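Local coordinates for putative regulatory protein SCO4313 (Streptomyces coelicolor, PDB 2OI8) that probably binds DNA as a dimeric TetR-type transcriptional regulator, with a helix-turn-helix head on an all-helical C-terminal body, at residues Q16-I21 / R55-R60; E66-A71 / Y107-G112; H94-W99 / R182-L187. All coordinates share one frame; numbering follows the deposited sequence.

Interaction 1 of 3, residues Q16-I21 / R55-R60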
loop_
_atom_site.group_PDB
_atom_site.type_symbol
_atom_site.label_atom_id
_atom_site.label_comp_id
_atom_site.label_asym_id
_atom_site.label_seq_id
_atom_site.Cartn_x
_atom_site.Cartn_y
_atom_site.Cartn_z
ATOM N N GLN A 16 8.802 -22.267 -20.734
ATOM C CA GLN A 16 9.230 -22.846 -19.466
ATOM C C GLN A 16 10.536 -22.297 -18.890
ATOM O O GLN A 16 10.657 -22.150 -17.668
ATOM C CB GLN A 16 9.258 -24.362 -19.532
ATOM C CG GLN A 16 7.889 -24.947 -19.284
ATOM C CD GLN A 16 7.812 -26.344 -19.756
ATOM O OE1 GLN A 16 7.648 -27.265 -18.963
ATOM N NE2 GLN A 16 7.967 -26.538 -21.062
ATOM N N VAL A 17 11.511 -21.982 -19.735
ATOM C CA VAL A 17 12.704 -21.363 -19.185
ATOM C C VAL A 17 12.378 -19.943 -18.688
ATOM O O VAL A 17 12.734 -19.575 -17.567
ATOM C CB VAL A 17 13.989 -21.523 -20.063
ATOM C CG1 VAL A 17 13.650 -21.937 -21.468
ATOM C CG2 VAL A 17 14.858 -20.272 -20.016
ATOM N N ARG A 18 11.611 -19.198 -19.479
ATOM C CA ARG A 18 11.090 -17.908 -19.032
ATOM C C ARG A 18 10.408 -18.024 -17.662
ATOM O O ARG A 18 10.562 -17.145 -16.812
ATOM C CB ARG A 18 10.148 -17.303 -20.069
ATOM C CG ARG A 18 10.877 -16.626 -21.228
ATOM C CD ARG A 18 10.046 -15.514 -21.926
ATOM N NE ARG A 18 8.645 -15.894 -22.116
ATOM C CZ ARG A 18 8.198 -16.756 -23.041
ATOM N NH1 ARG A 18 9.048 -17.348 -23.893
ATOM N NH2 ARG A 18 6.889 -17.035 -23.121
ATOM N N ALA A 19 9.690 -19.136 -17.446
ATOM C CA ALA A 19 9.047 -19.389 -16.157
ATOM C C ALA A 19 10.080 -19.579 -15.050
ATOM O O ALA A 19 9.878 -19.096 -13.945
ATOM C CB ALA A 19 8.082 -20.553 -16.235
ATOM N N GLU A 20 11.194 -20.247 -15.350
ATOM C CA GLU A 20 12.301 -20.320 -14.400
ATOM C C GLU A 20 12.948 -18.961 -14.145
ATOM O O GLU A 20 13.286 -18.645 -12.997
ATOM C CB GLU A 20 13.358 -21.295 -14.883
ATOM C CG GLU A 20 13.101 -22.709 -14.455
ATOM C CD GLU A 20 13.543 -22.973 -13.015
ATOM O OE1 GLU A 20 12.741 -22.705 -12.072
ATOM O OE2 GLU A 20 14.689 -23.466 -12.831
ATOM N N ILE A 21 13.134 -18.176 -15.215
ATOM C CA ILE A 21 13.699 -16.840 -15.104
ATOM C C ILE A 21 12.825 -16.048 -14.149
ATOM O O ILE A 21 13.333 -15.436 -13.208
ATOM C CB ILE A 21 13.677 -16.031 -16.412
ATOM C CG1 ILE A 21 14.188 -16.821 -17.625
ATOM C CG2 ILE A 21 14.423 -14.685 -16.225
ATOM C CD1 ILE A 21 15.612 -17.188 -17.593
ATOM N N ARG A 55 18.219 -12.514 -24.501
ATOM C CA ARG A 55 17.464 -13.112 -25.599
ATOM C C ARG A 55 16.109 -13.695 -25.124
ATOM O O ARG A 55 15.303 -14.128 -25.944
ATOM C CB ARG A 55 18.326 -14.153 -26.387
ATOM N N TYR A 56 15.872 -13.675 -23.807
ATOM C CA TYR A 56 14.548 -13.931 -23.205
ATOM C C TYR A 56 13.790 -12.689 -22.710
ATOM O O TYR A 56 12.564 -12.655 -22.747
ATOM C CB TYR A 56 14.649 -14.896 -22.027
ATOM C CG TYR A 56 14.886 -16.330 -22.427
ATOM C CD1 TYR A 56 13.832 -17.145 -22.813
ATOM C CD2 TYR A 56 16.156 -16.869 -22.373
ATOM C CE1 TYR A 56 14.054 -18.479 -23.179
ATOM C CE2 TYR A 56 16.394 -18.166 -22.716
ATOM C CZ TYR A 56 15.349 -18.972 -23.135
ATOM O OH TYR A 56 15.611 -20.262 -23.477
ATOM N N PHE A 57 14.515 -11.707 -22.187
ATOM C CA PHE A 57 13.924 -10.432 -21.774
ATOM C C PHE A 57 14.892 -9.338 -22.142
ATOM O O PHE A 57 15.984 -9.249 -21.575
ATOM C CB PHE A 57 13.645 -10.405 -20.272
ATOM C CG PHE A 57 12.530 -11.322 -19.860
ATOM C CD1 PHE A 57 11.190 -10.980 -20.129
ATOM C CD2 PHE A 57 12.810 -12.549 -19.225
ATOM C CE1 PHE A 57 10.133 -11.854 -19.759
ATOM C CE2 PHE A 57 11.767 -13.417 -18.841
ATOM C CZ PHE A 57 10.419 -13.061 -19.114
ATOM N N ASP A 58 14.511 -8.516 -23.105
ATOM C CA ASP A 58 15.386 -7.439 -23.513
ATOM C C ASP A 58 15.351 -6.326 -22.462
ATOM O O ASP A 58 14.773 -5.270 -22.696
ATOM C CB ASP A 58 15.008 -6.918 -24.899
ATOM C CG ASP A 58 15.943 -5.826 -25.375
ATOM O OD1 ASP A 58 17.028 -5.679 -24.755
ATOM O OD2 ASP A 58 15.600 -5.101 -26.347
ATOM N N GLY A 59 15.942 -6.585 -21.295
ATOM C CA GLY A 59 16.072 -5.573 -20.253
ATOM C C GLY A 59 15.152 -5.772 -19.079
ATOM O O GLY A 59 14.092 -6.392 -19.201
ATOM N N ARG A 60 15.559 -5.201 -17.949
ATOM C CA ARG A 60 14.854 -5.308 -16.694
ATOM C C ARG A 60 13.384 -4.875 -16.753
ATOM O O ARG A 60 12.542 -5.425 -16.035
ATOM C CB ARG A 60 15.610 -4.524 -15.604
ATOM C CG ARG A 60 14.861 -4.368 -14.238
ATOM C CD ARG A 60 15.654 -3.470 -13.285
ATOM N NE ARG A 60 14.863 -2.400 -12.648
ATOM C CZ ARG A 60 14.552 -1.253 -13.251
ATOM N NH1 ARG A 60 14.921 -1.041 -14.503
ATOM N NH2 ARG A 60 13.865 -0.318 -12.628
#

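Interaction 2 of 3, residues E66-A71 / Y107-G112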
loop_
_atom_site.group_PDB
_atom_site.type_symbol
_atom_site.label_atom_id
_atom_site.label_comp_id
_atom_site.label_asym_id
_atom_site.label_seq_id
_atom_site.Cartn_x
_atom_site.Cartn_y
_atom_site.Cartn_z
ATOM N N GLU A 66 6.394 -8.109 -17.467
ATOM C CA GLU A 66 5.807 -9.464 -17.480
ATOM C C GLU A 66 5.377 -9.970 -16.093
ATOM O O GLU A 66 4.351 -10.664 -15.958
ATOM C CB GLU A 66 6.753 -10.492 -18.128
ATOM C CG GLU A 66 6.648 -10.615 -19.661
ATOM C CD GLU A 66 5.209 -10.452 -20.187
ATOM O OE1 GLU A 66 4.358 -11.328 -19.904
ATOM O OE2 GLU A 66 4.928 -9.442 -20.877
ATOM N N LEU A 67 6.187 -9.664 -15.082
ATOM C CA LEU A 67 5.825 -9.986 -13.706
ATOM C C LEU A 67 4.554 -9.215 -13.309
ATOM O O LEU A 67 3.623 -9.800 -12.766
ATOM C CB LEU A 67 6.985 -9.689 -12.752
ATOM C CG LEU A 67 8.312 -10.446 -12.937
ATOM C CD1 LEU A 67 9.291 -9.937 -11.905
ATOM C CD2 LEU A 67 8.172 -11.979 -12.837
ATOM N N ILE A 68 4.499 -7.920 -13.622
ATOM C CA ILE A 68 3.263 -7.130 -13.395
ATOM C C ILE A 68 2.013 -7.729 -14.103
ATOM O O ILE A 68 0.957 -7.878 -13.472
ATOM C CB ILE A 68 3.467 -5.601 -13.677
ATOM C CG1 ILE A 68 4.362 -4.985 -12.608
ATOM C CG2 ILE A 68 2.153 -4.840 -13.650
ATOM C CD1 ILE A 68 4.913 -3.644 -12.972
ATOM N N ARG A 69 2.154 -8.113 -15.372
ATOM C CA ARG A 69 1.084 -8.756 -16.169
ATOM C C ARG A 69 0.605 -10.069 -15.533
ATOM O O ARG A 69 -0.615 -10.317 -15.428
ATOM C CB ARG A 69 1.579 -9.004 -17.611
ATOM C CG ARG A 69 0.512 -9.424 -18.655
ATOM C CD ARG A 69 1.026 -9.387 -20.158
ATOM N NE ARG A 69 1.844 -8.195 -20.449
ATOM C CZ ARG A 69 1.794 -7.462 -21.565
ATOM N NH1 ARG A 69 0.935 -7.755 -22.544
ATOM N NH2 ARG A 69 2.595 -6.403 -21.693
ATOM N N ASP A 70 1.572 -10.890 -15.110
ATOM C CA ASP A 70 1.318 -12.166 -14.450
ATOM C C ASP A 70 0.568 -11.945 -13.164
ATOM O O ASP A 70 -0.329 -12.717 -12.830
ATOM C CB ASP A 70 2.633 -12.884 -14.108
ATOM C CG ASP A 70 3.236 -13.628 -15.290
ATOM O OD1 ASP A 70 2.586 -13.735 -16.350
ATOM O OD2 ASP A 70 4.370 -14.128 -15.155
ATOM N N ALA A 71 0.948 -10.890 -12.443
ATOM C CA ALA A 71 0.328 -10.571 -11.151
ATOM C C ALA A 71 -1.154 -10.227 -11.339
ATOM O O ALA A 71 -2.018 -10.833 -10.691
ATOM C CB ALA A 71 1.095 -9.441 -10.413
ATOM N N TYR A 107 1.295 -9.107 -4.293
ATOM C CA TYR A 107 0.365 -8.027 -3.994
ATOM C C TYR A 107 1.080 -6.678 -4.119
ATOM O O TYR A 107 0.569 -5.736 -4.751
ATOM C CB TYR A 107 -0.230 -8.213 -2.575
ATOM C CG TYR A 107 -1.182 -7.099 -2.128
ATOM C CD1 TYR A 107 -0.692 -5.981 -1.452
ATOM C CD2 TYR A 107 -2.577 -7.177 -2.373
ATOM C CE1 TYR A 107 -1.552 -4.931 -1.031
ATOM C CE2 TYR A 107 -3.462 -6.133 -1.946
ATOM C CZ TYR A 107 -2.930 -5.021 -1.291
ATOM O OH TYR A 107 -3.743 -3.980 -0.862
ATOM N N PHE A 108 2.274 -6.603 -3.541
ATOM C CA PHE A 108 2.984 -5.340 -3.453
ATOM C C PHE A 108 3.640 -4.895 -4.737
ATOM O O PHE A 108 3.886 -3.712 -4.919
ATOM C CB PHE A 108 4.010 -5.377 -2.338
ATOM C CG PHE A 108 3.408 -5.229 -0.959
ATOM C CD1 PHE A 108 2.560 -4.152 -0.667
ATOM C CD2 PHE A 108 3.720 -6.147 0.060
ATOM C CE1 PHE A 108 2.005 -3.997 0.645
ATOM C CE2 PHE A 108 3.197 -5.999 1.356
ATOM C CZ PHE A 108 2.335 -4.929 1.653
ATOM N N LEU A 109 3.913 -5.832 -5.637
ATOM C CA LEU A 109 4.419 -5.449 -6.940
ATOM C C LEU A 109 3.337 -4.603 -7.677
ATOM O O LEU A 109 3.655 -3.650 -8.379
ATOM C CB LEU A 109 4.849 -6.706 -7.712
ATOM C CG LEU A 109 5.588 -6.504 -9.045
ATOM C CD1 LEU A 109 7.063 -6.041 -8.900
ATOM C CD2 LEU A 109 5.495 -7.757 -9.887
ATOM N N ILE A 110 2.060 -4.936 -7.492
ATOM C CA ILE A 110 0.967 -4.116 -8.030
ATOM C C ILE A 110 0.630 -2.945 -7.084
ATOM O O ILE A 110 0.576 -1.796 -7.506
ATOM C CB ILE A 110 -0.374 -4.941 -8.214
ATOM C CG1 ILE A 110 -0.187 -6.128 -9.145
ATOM C CG2 ILE A 110 -1.538 -4.005 -8.678
ATOM C CD1 ILE A 110 0.730 -5.723 -10.285
ATOM N N PHE A 111 0.361 -3.252 -5.811
ATOM C CA PHE A 111 -0.289 -2.282 -4.929
ATOM C C PHE A 111 0.635 -1.527 -3.987
ATOM O O PHE A 111 0.190 -0.661 -3.256
ATOM C CB PHE A 111 -1.442 -2.945 -4.169
ATOM C CG PHE A 111 -2.539 -3.463 -5.076
ATOM C CD1 PHE A 111 -3.474 -2.589 -5.639
ATOM C CD2 PHE A 111 -2.626 -4.819 -5.393
ATOM C CE1 PHE A 111 -4.520 -3.065 -6.493
ATOM C CE2 PHE A 111 -3.653 -5.308 -6.244
ATOM C CZ PHE A 111 -4.598 -4.424 -6.797
ATOM N N GLY A 112 1.917 -1.846 -4.026
ATOM C CA GLY A 112 2.862 -1.324 -3.079
ATOM C C GLY A 112 3.742 -0.259 -3.695
ATOM O O GLY A 112 3.328 0.491 -4.593
#

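Interaction 3 of 3, residues H94-W99 / R182-L187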
loop_
_atom_site.group_PDB
_atom_site.type_symbol
_atom_site.label_atom_id
_atom_site.label_comp_id
_atom_site.label_asym_id
_atom_site.label_seq_id
_atom_site.Cartn_x
_atom_site.Cartn_y
_atom_site.Cartn_z
ATOM N N HIS A 94 -13.652 -12.204 -0.277
ATOM C CA HIS A 94 -12.860 -13.300 0.263
ATOM C C HIS A 94 -11.852 -13.881 -0.709
ATOM O O HIS A 94 -10.780 -14.327 -0.300
ATOM C CB HIS A 94 -13.774 -14.393 0.783
ATOM C CG HIS A 94 -14.443 -14.023 2.062
ATOM N ND1 HIS A 94 -13.730 -13.698 3.197
ATOM C CD2 HIS A 94 -15.754 -13.888 2.381
ATOM C CE1 HIS A 94 -14.574 -13.384 4.161
ATOM N NE2 HIS A 94 -15.809 -13.499 3.697
ATOM N N ALA A 95 -12.210 -13.889 -1.987
ATOM C CA ALA A 95 -11.280 -14.268 -3.050
ATOM C C ALA A 95 -10.063 -13.312 -3.021
ATOM O O ALA A 95 -8.890 -13.738 -3.033
ATOM C CB ALA A 95 -11.984 -14.198 -4.401
ATOM N N LEU A 96 -10.363 -12.028 -2.935
ATOM C CA LEU A 96 -9.325 -11.003 -2.941
ATOM C C LEU A 96 -8.378 -11.135 -1.733
ATOM O O LEU A 96 -7.186 -10.916 -1.884
ATOM C CB LEU A 96 -9.952 -9.591 -3.008
ATOM C CG LEU A 96 -8.960 -8.412 -3.009
ATOM C CD1 LEU A 96 -7.966 -8.477 -4.215
ATOM C CD2 LEU A 96 -9.657 -7.036 -2.921
ATOM N N ARG A 97 -8.924 -11.521 -0.562
ATOM C CA ARG A 97 -8.153 -11.611 0.684
ATOM C C ARG A 97 -7.108 -12.699 0.572
ATOM O O ARG A 97 -5.927 -12.476 0.887
ATOM C CB ARG A 97 -9.060 -11.867 1.899
ATOM C CG ARG A 97 -8.322 -11.828 3.256
ATOM C CD ARG A 97 -9.242 -11.636 4.464
ATOM N NE ARG A 97 -8.474 -11.737 5.703
ATOM C CZ ARG A 97 -7.828 -10.709 6.269
ATOM N NH1 ARG A 97 -7.890 -9.511 5.716
ATOM N NH2 ARG A 97 -7.115 -10.855 7.388
ATOM N N ALA A 98 -7.545 -13.856 0.093
ATOM C CA ALA A 98 -6.694 -15.051 0.002
ATOM C C ALA A 98 -5.621 -14.892 -1.060
ATOM O O ALA A 98 -4.464 -15.261 -0.846
ATOM C CB ALA A 98 -7.547 -16.290 -0.270
ATOM N N TRP A 99 -6.013 -14.334 -2.203
ATOM C CA TRP A 99 -5.057 -13.997 -3.247
ATOM C C TRP A 99 -3.985 -13.047 -2.671
ATOM O O TRP A 99 -2.773 -13.255 -2.877
ATOM C CB TRP A 99 -5.759 -13.373 -4.460
ATOM C CG TRP A 99 -4.781 -12.949 -5.508
ATOM C CD1 TRP A 99 -4.284 -13.711 -6.517
ATOM C CD2 TRP A 99 -4.158 -11.658 -5.639
ATOM N NE1 TRP A 99 -3.389 -12.988 -7.273
ATOM C CE2 TRP A 99 -3.290 -11.724 -6.753
ATOM C CE3 TRP A 99 -4.239 -10.464 -4.917
ATOM C CZ2 TRP A 99 -2.522 -10.642 -7.166
ATOM C CZ3 TRP A 99 -3.476 -9.389 -5.328
ATOM C CH2 TRP A 99 -2.630 -9.486 -6.446
ATOM N N ARG A 182 -11.658 0.295 -0.044
ATOM C CA ARG A 182 -11.862 -0.132 1.342
ATOM C C ARG A 182 -11.137 -1.445 1.734
ATOM O O ARG A 182 -10.493 -1.514 2.794
ATOM C CB ARG A 182 -13.358 -0.215 1.680
ATOM C CG ARG A 182 -13.987 1.143 1.799
ATOM C CD ARG A 182 -15.429 1.114 2.261
ATOM N NE ARG A 182 -16.077 2.406 2.000
ATOM C CZ ARG A 182 -17.374 2.666 2.196
ATOM N NH1 ARG A 182 -18.189 1.735 2.665
ATOM N NH2 ARG A 182 -17.858 3.867 1.918
ATOM N N LEU A 183 -11.234 -2.465 0.882
ATOM C CA LEU A 183 -10.611 -3.778 1.151
ATOM C C LEU A 183 -9.085 -3.832 0.954
ATOM O O LEU A 183 -8.373 -4.617 1.620
ATOM C CB LEU A 183 -11.306 -4.858 0.306
ATOM C CG LEU A 183 -12.805 -4.971 0.612
ATOM C CD1 LEU A 183 -13.409 -6.046 -0.235
ATOM C CD2 LEU A 183 -13.091 -5.229 2.089
ATOM N N HIS A 184 -8.593 -3.018 0.018
ATOM C CA HIS A 184 -7.154 -2.825 -0.153
ATOM C C HIS A 184 -6.552 -2.065 1.014
ATOM O O HIS A 184 -5.418 -2.341 1.407
ATOM C CB HIS A 184 -6.842 -2.158 -1.478
ATOM C CG HIS A 184 -6.922 -3.102 -2.634
ATOM N ND1 HIS A 184 -5.963 -4.065 -2.870
ATOM C CD2 HIS A 184 -7.858 -3.253 -3.603
ATOM C CE1 HIS A 184 -6.306 -4.772 -3.936
ATOM N NE2 HIS A 184 -7.445 -4.291 -4.407
ATOM N N GLY A 185 -7.340 -1.141 1.580
ATOM C CA GLY A 185 -6.956 -0.368 2.758
ATOM C C GLY A 185 -6.606 -1.328 3.859
ATOM O O GLY A 185 -5.540 -1.229 4.443
ATOM N N VAL A 186 -7.477 -2.299 4.125
ATOM C CA VAL A 186 -7.141 -3.265 5.171
ATOM C C VAL A 186 -6.111 -4.321 4.743
ATOM O O VAL A 186 -5.211 -4.623 5.499
ATOM C CB VAL A 186 -8.371 -3.826 5.920
ATOM C CG1 VAL A 186 -9.652 -3.298 5.345
ATOM C CG2 VAL A 186 -8.343 -5.354 6.019
ATOM N N LEU A 187 -6.187 -4.811 3.517
ATOM C CA LEU A 187 -5.206 -5.783 3.067
ATOM C C LEU A 187 -3.786 -5.254 3.089
ATOM O O LEU A 187 -2.871 -5.925 3.581
ATOM C CB LEU A 187 -5.557 -6.331 1.671
ATOM C CG LEU A 187 -6.784 -7.241 1.652
ATOM C CD1 LEU A 187 -7.118 -7.636 0.223
ATOM C CD2 LEU A 187 -6.570 -8.467 2.554
#

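Interaction 1 of 3, residues Q16-I21 / R55-R60
Val17 lays a methyl on the ring of Tyr56: CG2 stands over one face, 3.8 Å from the ring centroid and 27° off the normal. That places it nearer the rim than the centre, on the phenol end, where CG2 is 3.4 Å from CZ. Its other branch, CG1, goes on to the phenol oxygen. At the next residue, Arg18 brings its aliphatic stem across both aromatic residues. Its CG meets Tyr56 CD1 at 3.4 Å, and CD lies 3.8 Å from Phe57 CZ. The chain bends at chi3 (-42°), turning NE, and Phe57 CZ comes to the edge of the guanidinium, near its plane; the two planes stand 77° apart. One turn on from Val17, the buried Ile21 brings CG2, anti to its backbone N, to 3.9 Å from Phe57 CE2. No hydrogen bond crosses, so shape and hydrophobic contact hold the pair of segments. Arg14 of the same helix adds a cation-pi contact to Tyr56, while Phe57 also leans on Leu63 of helix 60-84. Two neighbouring aromatics packed against the first helix, at the end of the predicted helix-turn-helix, are characteristic of the three-helix DNA-binding head of TetR-family regulators.

Interaction 2 of 3, residues E66-A71 / Y107-G112
The joint between the DNA-binding head and the C-terminal body of a TetR-type subunit is made here, where Leu67, Ile68 and Ala71 of the long helix 60-84 meet Leu109 and Ile110 of the short helix 104-111. The segments run almost crosswise, their axes 9.5 Å apart at closest approach and their directions 104° apart. Two branched side chains from the short helix do the touching. In Leu109, chi1 of -172° sets CG anti to the backbone N, and chi2 (74°) then puts CD2 against the backbone between Leu67 and Ile68. This methyl is 3.8 Å from Leu67 CB and 4.0 Å from Ile68 CG1. Ile110 makes the second contact through CD1, which sits 3.7 Å from Ala71 CB and 3.8 Å from Ile68 CG2. Ile68 thus straddles the two, giving CG1 to the leucine and CG2 to the isoleucine, while Ala71 meets Ile110 with CB alone. No hydrogen bond crosses. In TetR relatives the helix equivalent to 104-111 is thought to pass ligand-induced movement to the long connecting helix, and a similar role is possible here. Leu67 and Leu109 also share Trp26 of helix 14-32, so the contact reaches the first helix of the head. Ile110 CG2 stands 3.4 Å above the centre of the Phe111 ring, and the second subunit packs its Gln194 on the same isoleucine. Gly112 is the first residue past the helix; its N still bonds to Phe108 O at 2.9 Å.

Interaction 3 of 3, residues H94-W99 / R182-L187
Leu96 meets His184 with both methyls and Leu187 with CG and CD2. Its chi1 of 180° sets CG anti to the backbone N, on the side of helix 170-191; CD2 then comes over the face of the His184 ring, 4.2 Å from its centroid and 28° off the normal. The same CD2 reaches Leu183 CB, while Leu96 CG meets Leu187 CD1 at 3.8 Å. Beside it, Arg97 extends its chain from CG to NE past Leu187, whose CD2 lies 3.6 Å from Arg97 NH1; Val186 CG2 comes no closer than 4.2 Å to that nitrogen. The segment axes stand 10.9 Å apart at an angle of only 29°, so the helices run roughly alongside. In the second shell, Glu190 takes Arg97 NH1 in a salt bridge, fixing the charged end while its stem stays among apolar neighbours. The His184 ring is set by a probable hydrogen bond between ND1 and Tyr107 OH and by the rings of Phe111 and Trp180. No hydrogen bond or salt bridge crosses, which implies that van der Waals and CH-pi contact joins these two helices of the C-terminal body, while Arg97 NH1 and His184 ND1 find their polar partners outside the two segments.

From the N terminus, interaction 1 closes first: helix 14-32 is brought against the turn after helix 50-54, which folds the head on itself before helix 60-84 begins. Interaction 2 opens farther along that long helix and closes at 107-112; Phe57 CE1 lies 3.7 Å from Glu66 CG, so the two touch although they follow in series. Interaction 3 opens at 94-99, within the loop of interaction 2, and closes only at 182-187, so the two cross. They meet directly, Ala71 O lying 3.6 Å from Trp99 CZ2. Head, connecting helix and C-terminal body are thereby joined in sequence, and interactions 2 and 3 both reach the second subunit.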